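PUA domain-containing protein (Thermoplasma acidophilum DSM 1728, PDB 1Q7H) is of unknown function but contains a PUA domain and may bind RNA, perhaps in translation initiation. Local coordinates at residues A[20-25]-A[106-111]; A[65-70]-A[114-119]. All blocks are in the same frame, centred on the assembly; numbering follows the deposited sequence.

Contact 1 of 2, residues A[20-25]-A[106-111]; sequences SRYGID and MIFVKS. Unlike the reference sequence in segment 20-25: Ser20 (reference Ala).
A water molecule joins Tyr22 OH to the backbone of Met106, a selenomethionine. It accepts the N-H of Met106, with 2.9 Å from Met106 N to the water oxygen. The same oxygen lies 3.1 Å from Tyr22 OH, in the plane of the tyrosine ring. The rest of the contact is apolar. Phe108 turns its rim onto one face of Tyr22 in a T-shaped (edge-to-face) stack. The centroids of the two rings are 5.1 Å apart and the planes stand at 78°. Phe108 CZ comes closest, 3.5 Å from Tyr22 CG, so the edge meets the face near the CB end of the tyrosine. The hydroxyl end meets Met106, whose CB is 3.8 Å from Tyr22 OH. The chain of Met106 starts anti to the backbone N (chi1 -174°) and bends at its last torsion. Its SE sits 4.9 Å from the centroid of the Tyr22 ring, in an oblique Met-aromatic contact. Two alternate residues of one strand thus hold Tyr22. It is presented by a Schellman motif, in which Gly23 is the C-prime residue ending helix 9-20. The turn that ends this helix packs on strand 106-111 of the PUA domain, at its junction with the DUF1947 region.

Contact 2 of 2, residues A[65-70]-A[114-119]; sequences YRNPSR and GYFIAV
Pro68 and Phe116 make the apolar part of this contact, a CH-pi interaction. Pro68 CD stands over one face of the Phe116 ring, 4.2 Å from its centroid and 27° off the ring normal. The closest carbon is Phe116 CZ, 3.8 Å from Pro68 CD. Pro68 CG follows at 3.9 Å from the same Phe116 CZ, so the proline lies over the outer end of the ring. The two side chains approach from opposite directions. Phe116 reaches across from strand 116-122 with CG anti to its own carbonyl carbon (chi1 -74°).

The second kind of contact is van der Waals touch beside the ring, made by Asn67. Its CG is 3.8 Å from Phe116 CE2, and its CB is 4.1 Å from that same Phe116 CE2. The amide plane is turned 56° from the ring plane, so the two flat groups are not stacked. Asn67 is exposed, while Pro68 and Phe116 are buried.

Other parts of the fold surround the pair. Leu63 and Asn64 of helix 60-65 touch Phe116, and Ile24 and Phe108 touch Pro68.

The chemistry is that of a proline-aromatic contact with a polar margin. Between these two segments the attraction is dispersion and CH-pi. The loop after helix 60-65 has polar bonds elsewhere, as from Arg70 NH1 to Arg21 O.

From the N terminus, the chain leaves helix 9-20 through 20-25, the first half of contact 1. It then runs through the strands from 32-35 to 56-58 and helix 60-65 to 65-70, the first half of contact 2. Strand 106-111 closes the loop of contact 1, and 114-119 closes that of contact 2. The segments alternate, so the two loops cross. Arg21 O accepts a probable hydrogen bond from Arg70 NH1 (2.9 Å), joining the first halves. The second halves lie on neighbouring strands of the mixed sheet. Val109 O and Ile117 N make a probable hydrogen bond (2.8 Å), at a classic beta bulge where Ile117 and Ala118 both face Val109. Together the contacts tie the N-terminal region to the PUA domain.

Contact 1 of 2, residues A[20-25]-A[106-111]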
ATOM      1  N   SER A  20      -7.327  -9.395  -2.516  1.00 18.64           N
ATOM      2  CA  SER A  20      -8.547  -9.634  -1.743  1.00 21.88           C
ATOM      3  C   SER A  20      -8.200  -9.933  -0.280  1.00 23.03           C
ATOM      4  O   SER A  20      -9.038  -9.815   0.608  1.00 25.62           O
ATOM      5  CB  SER A  20      -9.346 -10.802  -2.339  1.00 25.57           C
ATOM      6  OG  SER A  20     -10.613 -10.946  -1.697  1.00 35.28           O
ATOM      7  N   ARG A  21      -6.957 -10.318  -0.030  1.00 26.00           N
ATOM      8  CA  ARG A  21      -6.522 -10.597   1.333  1.00 27.33           C
ATOM      9  C   ARG A  21      -6.643  -9.348   2.190  1.00 28.73           C
ATOM     10  O   ARG A  21      -6.805  -9.432   3.406  1.00 29.80           O
ATOM     11  CB  ARG A  21      -5.062 -11.047   1.348  1.00 31.75           C
ATOM     12  CG  ARG A  21      -4.815 -12.468   0.859  1.00 43.41           C
ATOM     13  CD  ARG A  21      -3.334 -12.774   0.964  1.00 52.88           C
ATOM     14  NE  ARG A  21      -2.796 -12.277   2.230  1.00 61.45           N
ATOM     15  CZ  ARG A  21      -1.511 -12.032   2.458  1.00 64.30           C
ATOM     16  NH1 ARG A  21      -0.614 -12.242   1.502  1.00 66.16           N
ATOM     17  NH2 ARG A  21      -1.123 -11.568   3.639  1.00 65.67           N
ATOM     18  N   TYR A  22      -6.549  -8.188   1.554  1.00 21.72           N
ATOM     19  CA  TYR A  22      -6.625  -6.923   2.271  1.00 20.85           C
ATOM     20  C   TYR A  22      -7.941  -6.225   2.003  1.00 15.84           C
ATOM     21  O   TYR A  22      -8.103  -5.046   2.319  1.00 21.29           O
ATOM     22  CB  TYR A  22      -5.464  -6.023   1.846  1.00 15.36           C
ATOM     23  CG  TYR A  22      -4.126  -6.622   2.171  1.00 20.69           C
ATOM     24  CD1 TYR A  22      -3.712  -6.757   3.493  1.00 20.46           C
ATOM     25  CD2 TYR A  22      -3.277  -7.079   1.161  1.00 24.33           C
ATOM     26  CE1 TYR A  22      -2.485  -7.333   3.810  1.00 28.90           C
ATOM     27  CE2 TYR A  22      -2.045  -7.657   1.467  1.00 26.83           C
ATOM     28  CZ  TYR A  22      -1.656  -7.781   2.796  1.00 31.92           C
ATOM     29  OH  TYR A  22      -0.439  -8.347   3.116  1.00 40.78           O
ATOM     30  N   GLY A  23      -8.878  -6.961   1.414  1.00 15.59           N
ATOM     31  CA  GLY A  23     -10.175  -6.393   1.102  1.00 14.09           C
ATOM     32  C   GLY A  23     -10.149  -5.469  -0.107  1.00 16.83           C
ATOM     33  O   GLY A  23     -11.098  -4.723  -0.327  1.00 15.78           O
ATOM     34  N   ILE A  24      -9.064  -5.506  -0.881  1.00 15.45           N
ATOM     35  CA  ILE A  24      -8.948  -4.677  -2.084  1.00 15.53           C
ATOM     36  C   ILE A  24      -9.565  -5.532  -3.190  1.00 17.83           C
ATOM     37  O   ILE A  24      -9.006  -6.555  -3.595  1.00 20.44           O
ATOM     38  CB  ILE A  24      -7.452  -4.342  -2.390  1.00 12.91           C
ATOM     39  CG1 ILE A  24      -6.857  -3.557  -1.213  1.00 11.74           C
ATOM     40  CG2 ILE A  24      -7.338  -3.520  -3.680  1.00 15.26           C
ATOM     41  CD1 ILE A  24      -5.381  -3.246  -1.304  1.00 10.59           C
ATOM     42  N   ASP A  25     -10.727  -5.112  -3.668  1.00 17.35           N
ATOM     43  CA  ASP A  25     -11.473  -5.864  -4.672  1.00 18.50           C
ATOM     44  C   ASP A  25     -11.272  -5.479  -6.134  1.00 18.31           C
ATOM     45  O   ASP A  25     -11.819  -4.477  -6.594  1.00 20.27           O
ATOM     46  CB  ASP A  25     -12.970  -5.774  -4.333  1.00 17.64           C
ATOM     47  CG  ASP A  25     -13.836  -6.630  -5.239  1.00 22.20           C
ATOM     48  OD1 ASP A  25     -13.343  -7.141  -6.269  1.00 28.65           O
ATOM     49  OD2 ASP A  25     -15.030  -6.784  -4.919  1.00 31.53           O
HETATM   50  N   MSE A 106       1.422  -5.612   6.574  1.00 15.42           N
HETATM   51  CA  MSE A 106       1.523  -4.544   5.593  1.00 16.98           C
HETATM   52  C   MSE A 106       0.398  -3.589   6.012  1.00 18.35           C
HETATM   53  O   MSE A 106      -0.701  -4.039   6.345  1.00 17.37           O
HETATM   54  CB  MSE A 106       1.245  -5.080   4.188  1.00 11.52           C
HETATM   55  CG  MSE A 106       1.480  -4.072   3.084  1.00 13.18           C
HETATM   56 SE   MSE A 106       1.218  -4.876   1.322  1.00 28.67          SE
HETATM   57  CE  MSE A 106       2.826  -5.939   1.223  1.00 30.67           C
ATOM     58  N   ILE A 107       0.670  -2.287   6.027  1.00 17.34           N
ATOM     59  CA  ILE A 107      -0.357  -1.322   6.392  1.00 12.84           C
ATOM     60  C   ILE A 107      -0.575  -0.322   5.270  1.00 14.44           C
ATOM     61  O   ILE A 107       0.311  -0.071   4.450  1.00 15.22           O
ATOM     62  CB  ILE A 107      -0.011  -0.556   7.692  1.00 14.58           C
ATOM     63  CG1 ILE A 107       1.273   0.256   7.507  1.00 11.79           C
ATOM     64  CG2 ILE A 107       0.113  -1.540   8.841  1.00  6.69           C
ATOM     65  CD1 ILE A 107       1.496   1.298   8.572  1.00 15.85           C
ATOM     66  N   PHE A 108      -1.767   0.254   5.252  1.00 12.21           N
ATOM     67  CA  PHE A 108      -2.152   1.201   4.228  1.00 14.54           C
ATOM     68  C   PHE A 108      -2.452   2.517   4.913  1.00 14.29           C
ATOM     69  O   PHE A 108      -3.408   2.631   5.673  1.00 15.28           O
ATOM     70  CB  PHE A 108      -3.354   0.619   3.490  1.00  9.97           C
ATOM     71  CG  PHE A 108      -3.125  -0.798   3.057  1.00 15.74           C
ATOM     72  CD1 PHE A 108      -2.101  -1.097   2.168  1.00 11.19           C
ATOM     73  CD2 PHE A 108      -3.856  -1.841   3.611  1.00 10.69           C
ATOM     74  CE1 PHE A 108      -1.798  -2.422   1.836  1.00 15.40           C
ATOM     75  CE2 PHE A 108      -3.566  -3.167   3.291  1.00 15.41           C
ATOM     76  CZ  PHE A 108      -2.534  -3.462   2.400  1.00 18.85           C
ATOM     77  N   VAL A 109      -1.601   3.496   4.635  1.00 14.12           N
ATOM     78  CA  VAL A 109      -1.662   4.810   5.241  1.00 13.35           C
ATOM     79  C   VAL A 109      -2.553   5.796   4.521  1.00 16.87           C
ATOM     80  O   VAL A 109      -2.410   6.010   3.324  1.00 18.71           O
ATOM     81  CB  VAL A 109      -0.245   5.424   5.318  1.00 14.89           C
ATOM     82  CG1 VAL A 109      -0.286   6.734   6.095  1.00 11.37           C
ATOM     83  CG2 VAL A 109       0.716   4.423   5.950  1.00 10.89           C
ATOM     84  N   LYS A 110      -3.461   6.419   5.262  1.00 15.50           N
ATOM     85  CA  LYS A 110      -4.351   7.395   4.663  1.00 18.07           C
ATOM     86  C   LYS A 110      -4.332   8.730   5.389  1.00 16.02           C
ATOM     87  O   LYS A 110      -4.028   8.816   6.579  1.00 12.04           O
ATOM     88  CB  LYS A 110      -5.788   6.874   4.634  1.00 17.30           C
ATOM     89  CG  LYS A 110      -6.321   6.497   5.991  1.00 18.35           C
ATOM     90  CD  LYS A 110      -7.811   6.182   5.938  1.00 30.45           C
ATOM     91  CE  LYS A 110      -8.646   7.440   5.982  1.00 30.47           C
ATOM     92  NZ  LYS A 110     -10.099   7.150   6.117  1.00 31.88           N
ATOM     93  N   SER A 111      -4.650   9.771   4.635  1.00 12.32           N
ATOM     94  CA  SER A 111      -4.735  11.120   5.162  1.00 13.57           C
ATOM     95  C   SER A 111      -6.048  11.205   5.931  1.00 15.04           C
ATOM     96  O   SER A 111      -6.980  10.453   5.663  1.00 15.28           O
ATOM     97  CB  SER A 111      -4.775  12.120   3.997  1.00  9.79           C
ATOM     98  OG  SER A 111      -5.396  13.334   4.387  1.00 17.60           O
TER
HETATM   99  O   HOH W   1       0.267  -8.249   6.142  1.00 24.92           O

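Contact 2 of 2, residues A[65-70]-A[114-119]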
ATOM      1  N   TYR A  65      -8.409   3.622  -5.689  1.00 13.25           N
ATOM      2  CA  TYR A  65      -9.401   3.151  -6.644  1.00 11.84           C
ATOM      3  C   TYR A  65     -10.297   2.102  -5.967  1.00 17.02           C
ATOM      4  O   TYR A  65     -11.508   2.078  -6.165  1.00 17.53           O
ATOM      5  CB  TYR A  65      -8.691   2.548  -7.861  1.00 13.15           C
ATOM      6  CG  TYR A  65      -9.579   1.735  -8.777  1.00 23.61           C
ATOM      7  CD1 TYR A  65     -10.785   2.253  -9.250  1.00 22.67           C
ATOM      8  CD2 TYR A  65      -9.197   0.461  -9.199  1.00 20.07           C
ATOM      9  CE1 TYR A  65     -11.591   1.525 -10.121  1.00 29.07           C
ATOM     10  CE2 TYR A  65      -9.994  -0.275 -10.080  1.00 20.29           C
ATOM     11  CZ  TYR A  65     -11.189   0.263 -10.536  1.00 29.00           C
ATOM     12  OH  TYR A  65     -11.988  -0.453 -11.405  1.00 35.75           O
ATOM     13  N   ARG A  66      -9.689   1.236  -5.164  1.00 16.09           N
ATOM     14  CA  ARG A  66     -10.417   0.182  -4.457  1.00 15.25           C
ATOM     15  C   ARG A  66      -9.848   0.089  -3.046  1.00 16.79           C
ATOM     16  O   ARG A  66      -8.880  -0.639  -2.811  1.00 12.01           O
ATOM     17  CB  ARG A  66     -10.229  -1.154  -5.186  1.00 18.76           C
ATOM     18  CG  ARG A  66     -10.972  -1.252  -6.501  1.00 13.20           C
ATOM     19  CD  ARG A  66     -12.450  -1.432  -6.254  1.00 19.31           C
ATOM     20  NE  ARG A  66     -13.240  -1.407  -7.478  1.00 14.90           N
ATOM     21  CZ  ARG A  66     -13.859  -0.331  -7.952  1.00 21.21           C
ATOM     22  NH1 ARG A  66     -13.782   0.830  -7.307  1.00 21.39           N
ATOM     23  NH2 ARG A  66     -14.586  -0.428  -9.058  1.00 19.54           N
ATOM     24  N   ASN A  67     -10.445   0.831  -2.111  1.00 15.43           N
ATOM     25  CA  ASN A  67      -9.959   0.864  -0.735  1.00 15.98           C
ATOM     26  C   ASN A  67      -9.823  -0.496  -0.069  1.00 14.19           C
ATOM     27  O   ASN A  67     -10.616  -1.395  -0.308  1.00 17.97           O
ATOM     28  CB  ASN A  67     -10.882   1.696   0.171  1.00 13.86           C
ATOM     29  CG  ASN A  67     -10.992   3.156  -0.246  1.00 17.10           C
ATOM     30  OD1 ASN A  67     -10.146   3.701  -0.954  1.00 19.27           O
ATOM     31  ND2 ASN A  67     -12.037   3.803   0.226  1.00 14.42           N
ATOM     32  N   PRO A  68      -8.783  -0.673   0.756  1.00 16.01           N
ATOM     33  CA  PRO A  68      -8.621  -1.949   1.447  1.00 11.07           C
ATOM     34  C   PRO A  68      -9.629  -1.867   2.599  1.00 17.49           C
ATOM     35  O   PRO A  68     -10.104  -0.774   2.927  1.00 16.25           O
ATOM     36  CB  PRO A  68      -7.176  -1.884   1.955  1.00  9.93           C
ATOM     37  CG  PRO A  68      -6.977  -0.426   2.185  1.00  6.20           C
ATOM     38  CD  PRO A  68      -7.571   0.149   0.909  1.00 13.48           C
ATOM     39  N   SER A  69      -9.949  -2.995   3.219  1.00 19.23           N
ATOM     40  CA  SER A  69     -10.900  -2.993   4.327  1.00 15.38           C
ATOM     41  C   SER A  69     -10.229  -3.311   5.655  1.00 18.89           C
ATOM     42  O   SER A  69     -10.885  -3.353   6.687  1.00 21.76           O
ATOM     43  CB  SER A  69     -12.026  -3.995   4.075  1.00 14.40           C
ATOM     44  OG  SER A  69     -11.514  -5.308   3.944  1.00 19.89           O
ATOM     45  N   ARG A  70      -8.925  -3.553   5.629  1.00 18.54           N
ATOM     46  CA  ARG A  70      -8.201  -3.840   6.862  1.00 20.39           C
ATOM     47  C   ARG A  70      -6.804  -3.259   6.797  1.00 16.34           C
ATOM     48  O   ARG A  70      -6.340  -2.858   5.730  1.00 13.89           O
ATOM     49  CB  ARG A  70      -8.131  -5.357   7.118  1.00 25.26           C
ATOM     50  CG  ARG A  70      -7.584  -6.184   5.950  1.00 31.24           C
ATOM     51  CD  ARG A  70      -7.780  -7.690   6.180  1.00 34.55           C
ATOM     52  NE  ARG A  70      -6.875  -8.227   7.197  1.00 50.71           N
ATOM     53  CZ  ARG A  70      -5.677  -8.760   6.951  1.00 51.79           C
ATOM     54  NH1 ARG A  70      -5.213  -8.844   5.711  1.00 49.20           N
ATOM     55  NH2 ARG A  70      -4.935  -9.209   7.956  1.00 52.73           N
ATOM     56  N   GLY A 114      -9.176  11.267   4.003  1.00 17.37           N
ATOM     57  CA  GLY A 114      -9.722  10.091   3.349  1.00 13.04           C
ATOM     58  C   GLY A 114      -8.890   9.346   2.332  1.00 14.03           C
ATOM     59  O   GLY A 114      -8.921   8.121   2.310  1.00 19.38           O
ATOM     60  N   TYR A 115      -8.154  10.054   1.484  1.00 13.04           N
ATOM     61  CA  TYR A 115      -7.350   9.381   0.461  1.00 16.71           C
ATOM     62  C   TYR A 115      -6.078   8.736   1.009  1.00 14.49           C
ATOM     63  O   TYR A 115      -5.500   9.206   1.988  1.00 15.66           O
ATOM     64  CB  TYR A 115      -7.005  10.362  -0.674  1.00 10.79           C
ATOM     65  CG  TYR A 115      -6.330  11.631  -0.220  1.00 14.63           C
ATOM     66  CD1 TYR A 115      -4.949  11.692  -0.060  1.00 12.14           C
ATOM     67  CD2 TYR A 115      -7.083  12.756   0.109  1.00  9.17           C
ATOM     68  CE1 TYR A 115      -4.339  12.835   0.427  1.00 11.44           C
ATOM     69  CE2 TYR A 115      -6.483  13.902   0.598  1.00 16.09           C
ATOM     70  CZ  TYR A 115      -5.109  13.934   0.762  1.00 14.38           C
ATOM     71  OH  TYR A 115      -4.514  15.041   1.325  1.00 15.58           O
ATOM     72  N   PHE A 116      -5.655   7.652   0.370  1.00 14.77           N
ATOM     73  CA  PHE A 116      -4.461   6.920   0.776  1.00 12.55           C
ATOM     74  C   PHE A 116      -3.199   7.544   0.212  1.00 13.97           C
ATOM     75  O   PHE A 116      -3.188   8.048  -0.912  1.00 14.13           O
ATOM     76  CB  PHE A 116      -4.591   5.457   0.350  1.00 12.14           C
ATOM     77  CG  PHE A 116      -5.557   4.681   1.205  1.00 16.63           C
ATOM     78  CD1 PHE A 116      -5.128   4.068   2.383  1.00  9.98           C
ATOM     79  CD2 PHE A 116      -6.910   4.632   0.878  1.00 13.63           C
ATOM     80  CE1 PHE A 116      -6.028   3.425   3.222  1.00 15.91           C
ATOM     81  CE2 PHE A 116      -7.820   3.992   1.713  1.00 12.75           C
ATOM     82  CZ  PHE A 116      -7.380   3.387   2.887  1.00  7.59           C
ATOM     83  N   ILE A 117      -2.130   7.507   0.999  1.00 16.30           N
ATOM     84  CA  ILE A 117      -0.882   8.129   0.588  1.00 13.51           C
ATOM     85  C   ILE A 117       0.344   7.226   0.574  1.00 15.98           C
ATOM     86  O   ILE A 117       1.346   7.573  -0.029  1.00 16.17           O
ATOM     87  CB  ILE A 117      -0.590   9.338   1.480  1.00 15.86           C
ATOM     88  CG1 ILE A 117      -0.477   8.882   2.939  1.00 16.06           C
ATOM     89  CG2 ILE A 117      -1.699  10.385   1.308  1.00 10.97           C
ATOM     90  CD1 ILE A 117      -0.247  10.014   3.930  1.00 11.26           C
ATOM     91  N   ALA A 118       0.278   6.070   1.227  1.00 11.43           N
ATOM     92  CA  ALA A 118       1.433   5.183   1.224  1.00 13.26           C
ATOM     93  C   ALA A 118       1.114   3.781   1.698  1.00 12.66           C
ATOM     94  O   ALA A 118       0.033   3.514   2.230  1.00 14.17           O
ATOM     95  CB  ALA A 118       2.546   5.769   2.103  1.00  7.45           C
ATOM     96  N   VAL A 119       2.066   2.882   1.466  1.00 12.89           N
ATOM     97  CA  VAL A 119       1.963   1.509   1.923  1.00  9.12           C
ATOM     98  C   VAL A 119       3.127   1.360   2.889  1.00 13.43           C
ATOM     99  O   VAL A 119       4.222   1.866   2.639  1.00 11.95           O
ATOM    100  CB  VAL A 119       2.125   0.484   0.787  1.00 10.03           C
ATOM    101  CG1 VAL A 119       2.052  -0.952   1.366  1.00  8.16           C
ATOM    102  CG2 VAL A 119       1.032   0.685  -0.241  1.00  9.28           C
TER